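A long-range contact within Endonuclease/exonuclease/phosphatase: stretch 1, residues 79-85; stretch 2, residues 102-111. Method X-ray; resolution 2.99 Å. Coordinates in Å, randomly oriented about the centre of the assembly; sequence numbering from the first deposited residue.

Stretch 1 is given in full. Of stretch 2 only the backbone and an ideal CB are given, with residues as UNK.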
# COMPACT_ATOMS: atom_id res chain seq x y z
N LEU A 79 12.83 -0.40 -5.75
CA LEU A 79 11.47 -0.59 -6.21
C LEU A 79 11.16 -2.06 -6.44
O LEU A 79 11.92 -2.77 -7.10
CB LEU A 79 11.24 0.18 -7.51
CG LEU A 79 10.01 -0.22 -8.34
CD1 LEU A 79 8.70 0.04 -7.61
CD2 LEU A 79 10.02 0.48 -9.66
N HIS A 80 10.02 -2.52 -5.92
CA HIS A 80 9.53 -3.86 -6.21
C HIS A 80 8.08 -3.76 -6.60
O HIS A 80 7.27 -3.23 -5.83
CB HIS A 80 9.73 -4.78 -5.01
CG HIS A 80 11.07 -4.63 -4.37
ND1 HIS A 80 12.16 -5.38 -4.75
CD2 HIS A 80 11.51 -3.77 -3.41
CE1 HIS A 80 13.21 -5.02 -4.02
NE2 HIS A 80 12.84 -4.05 -3.20
N TRP A 81 7.75 -4.26 -7.78
CA TRP A 81 6.43 -4.06 -8.34
C TRP A 81 5.91 -5.36 -8.87
O TRP A 81 6.67 -6.23 -9.27
CB TRP A 81 6.49 -3.02 -9.47
CG TRP A 81 5.16 -2.79 -10.20
CD1 TRP A 81 4.15 -1.94 -9.82
CD2 TRP A 81 4.74 -3.40 -11.42
NE1 TRP A 81 3.11 -1.99 -10.74
CE2 TRP A 81 3.45 -2.88 -11.72
CE3 TRP A 81 5.31 -4.33 -12.27
CZ2 TRP A 81 2.73 -3.27 -12.84
CZ3 TRP A 81 4.61 -4.72 -13.38
CH2 TRP A 81 3.32 -4.18 -13.66
N SER A 82 4.59 -5.48 -8.90
CA SER A 82 3.98 -6.65 -9.47
C SER A 82 2.66 -6.34 -10.12
O SER A 82 1.84 -5.64 -9.53
CB SER A 82 3.78 -7.70 -8.39
OG SER A 82 3.45 -8.94 -8.98
N ASN A 83 2.45 -6.87 -11.31
CA ASN A 83 1.21 -6.66 -12.05
C ASN A 83 0.10 -7.55 -11.50
O ASN A 83 0.38 -8.68 -11.11
CB ASN A 83 1.46 -6.89 -13.55
CG ASN A 83 0.22 -7.29 -14.32
OD1 ASN A 83 -0.62 -6.46 -14.66
ND2 ASN A 83 0.12 -8.57 -14.64
N SER A 84 -1.13 -7.04 -11.43
CA SER A 84 -2.29 -7.83 -10.95
C SER A 84 -3.17 -8.30 -12.09
O SER A 84 -3.41 -9.50 -12.23
CB SER A 84 -3.18 -7.06 -9.98
OG SER A 84 -2.55 -6.87 -8.73
N HIS A 85 -3.67 -7.33 -12.86
CA HIS A 85 -4.64 -7.59 -13.92
C HIS A 85 -4.64 -6.42 -14.92
O HIS A 85 -4.08 -5.35 -14.64
CB HIS A 85 -6.03 -7.77 -13.32
CG HIS A 85 -6.47 -6.62 -12.46
ND1 HIS A 85 -6.62 -6.73 -11.09
CD2 HIS A 85 -6.80 -5.35 -12.77
CE1 HIS A 85 -7.01 -5.57 -10.60
NE2 HIS A 85 -7.13 -4.71 -11.60
N UNK A 102 17.93 -2.48 2.11
CA UNK A 102 18.15 -3.68 1.30
C UNK A 102 17.34 -4.84 1.87
O UNK A 102 16.93 -4.79 3.03
CB UNK A 102 19.64 -4.04 1.25
N UNK A 103 17.09 -5.88 1.08
CA UNK A 103 16.13 -6.92 1.48
C UNK A 103 16.66 -8.36 1.47
O UNK A 103 17.59 -8.68 0.72
CB UNK A 103 14.91 -6.85 0.55
N UNK A 104 16.06 -9.23 2.30
CA UNK A 104 16.42 -10.66 2.37
C UNK A 104 15.57 -11.50 1.43
O UNK A 104 16.01 -12.53 0.96
CB UNK A 104 16.27 -11.18 3.80
N UNK A 105 14.32 -11.06 1.19
CA UNK A 105 13.36 -11.83 0.39
C UNK A 105 12.35 -10.91 -0.29
O UNK A 105 12.17 -9.77 0.12
CB UNK A 105 12.63 -12.85 1.27
N UNK A 106 11.72 -11.41 -1.34
CA UNK A 106 10.72 -10.67 -2.10
C UNK A 106 9.76 -11.69 -2.64
O UNK A 106 10.17 -12.71 -3.17
CB UNK A 106 11.34 -9.83 -3.22
N UNK A 107 8.47 -11.43 -2.55
CA UNK A 107 7.51 -12.32 -3.18
C UNK A 107 6.43 -11.53 -3.87
O UNK A 107 6.10 -10.41 -3.47
CB UNK A 107 6.89 -13.27 -2.15
N UNK A 108 5.90 -12.12 -4.94
CA UNK A 108 4.79 -11.60 -5.72
C UNK A 108 3.88 -12.79 -5.90
O UNK A 108 4.30 -13.82 -6.44
CB UNK A 108 5.23 -10.99 -7.05
N UNK A 109 2.63 -12.67 -5.46
CA UNK A 109 1.69 -13.80 -5.54
C UNK A 109 0.25 -13.32 -5.47
O UNK A 109 -0.01 -12.22 -4.99
CB UNK A 109 1.96 -14.80 -4.42
N UNK A 110 -0.67 -14.18 -5.91
CA UNK A 110 -2.09 -13.88 -5.84
C UNK A 110 -2.63 -14.25 -4.49
O UNK A 110 -2.46 -15.38 -4.03
CB UNK A 110 -2.86 -14.61 -6.94
N UNK A 111 -3.29 -13.30 -3.84
CA UNK A 111 -4.00 -13.60 -2.62
C UNK A 111 -5.47 -13.96 -2.90
O UNK A 111 -6.24 -14.26 -1.99
CB UNK A 111 -3.91 -12.41 -1.66

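The two segments run nearly parallel, their axes 11° apart and 7.9 Å at closest approach. That spacing is too wide for backbone pairing, so side chains must fill the gap.

Position 102 points its CB away from stretch 1, into space where a long polar chain is as suitable as any. It is K102, which makes no contact here.

At 103 the CB points toward stretch 1 and lies 5.1 Å from H80 NE2. The imidazole offers both a ring to pack against and polar nitrogens, so an aliphatic or a polar chain of moderate length would suit. The residue is I103, whose CD1 comes within 3.6 Å of H80 CE1, a purely carbon contact.

Positions 104 and 105 are out of reach, and stretch 1 sets no requirement on them; they are K104 and A105.

Position 106 has extended angles and a CB directed toward stretch 1, 4.8 Å from H80 ND1. Here a polar or acidic chain could approach the imidazole. The deposited residue, E106, lays its CG obliquely against the ring and brings OE2 to 3.8 Å from H80 CB; no hydrogen bond to the histidine results.

Position 107, out of reach by strand alternation, tolerates many types. It is D107, whose OD1 accepts a weak hydrogen bond from the backbone N of the next residue, 108.

At 108 the chains are closest in register, with CA atoms 6.3 Å apart opposite S82, and the ideal CB is 3.3 Å from S82 OG. A small residue would fit, as would a longer one able to turn aside from the serine. E108 does the latter: its CB sits 3.5 Å from S82 OG, while chi1 m and chi2 t carry the carboxylate past the serine and back toward E106. Water 1 links the two side chains, donating to E108 OE1 at 2.8 Å and lying 3.2 Å from S82 OG. E108 OE2 is only 2.6 Å from E106 OE2, a separation suggesting that one acid is protonated.

Position 109 points away, leaving its choice to other surroundings; it is F109.

At 110 the CB points sideways with nothing of stretch 1 within 5.5 Å, yet S84 offers a carbonyl oxygen farther off. A long side chain ending in a donor could reach it. Y110 does so: its rigid ring spans the gap and OH donates a 2.9 Å hydrogen bond to S84 O.

Position 111, beyond the strand, is out of reach; it is C111.

Stretch 2 (102-111) KIKAEDEFYC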
# COMPACT_ATOMS: atom_id res chain seq x y z
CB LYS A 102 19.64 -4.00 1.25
CG LYS A 102 20.39 -2.92 0.52
CD LYS A 102 21.89 -3.14 0.48
CE LYS A 102 22.51 -2.13 -0.49
NZ LYS A 102 24.00 -2.04 -0.34
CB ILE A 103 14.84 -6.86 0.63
CG1 ILE A 103 15.16 -7.06 -0.84
CG2 ILE A 103 14.11 -5.56 0.86
CD1 ILE A 103 14.04 -7.65 -1.63
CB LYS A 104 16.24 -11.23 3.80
CG LYS A 104 16.92 -10.47 4.90
CD LYS A 104 18.37 -10.93 5.14
CE LYS A 104 18.47 -11.98 6.29
NZ LYS A 104 19.66 -11.71 7.16
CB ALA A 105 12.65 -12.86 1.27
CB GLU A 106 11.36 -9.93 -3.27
CG GLU A 106 10.48 -8.84 -3.91
CD GLU A 106 9.64 -9.30 -5.14
OE1 GLU A 106 9.53 -10.52 -5.40
OE2 GLU A 106 9.09 -8.42 -5.85
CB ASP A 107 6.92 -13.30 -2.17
CG ASP A 107 6.52 -14.64 -2.79
OD1 ASP A 107 6.39 -14.70 -4.04
OD2 ASP A 107 6.32 -15.62 -2.03
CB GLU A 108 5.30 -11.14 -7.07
CG GLU A 108 6.37 -10.07 -6.98
CD GLU A 108 7.19 -9.93 -8.26
OE1 GLU A 108 6.71 -10.30 -9.36
OE2 GLU A 108 8.34 -9.42 -8.15
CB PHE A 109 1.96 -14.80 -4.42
CG PHE A 109 1.76 -14.24 -3.05
CD1 PHE A 109 2.72 -13.42 -2.47
CD2 PHE A 109 0.59 -14.48 -2.36
CE1 PHE A 109 2.53 -12.88 -1.22
CE2 PHE A 109 0.39 -13.94 -1.11
CZ PHE A 109 1.36 -13.13 -0.54
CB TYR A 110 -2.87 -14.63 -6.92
CG TYR A 110 -2.74 -13.98 -8.29
CD1 TYR A 110 -3.42 -12.81 -8.58
CD2 TYR A 110 -1.92 -14.53 -9.27
CE1 TYR A 110 -3.29 -12.21 -9.81
CE2 TYR A 110 -1.79 -13.94 -10.51
CZ TYR A 110 -2.47 -12.77 -10.78
OH TYR A 110 -2.34 -12.16 -12.01
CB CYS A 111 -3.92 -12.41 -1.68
SG CYS A 111 -5.00 -11.06 -2.15
O HOH W 1 4.61 -11.04 -11.05
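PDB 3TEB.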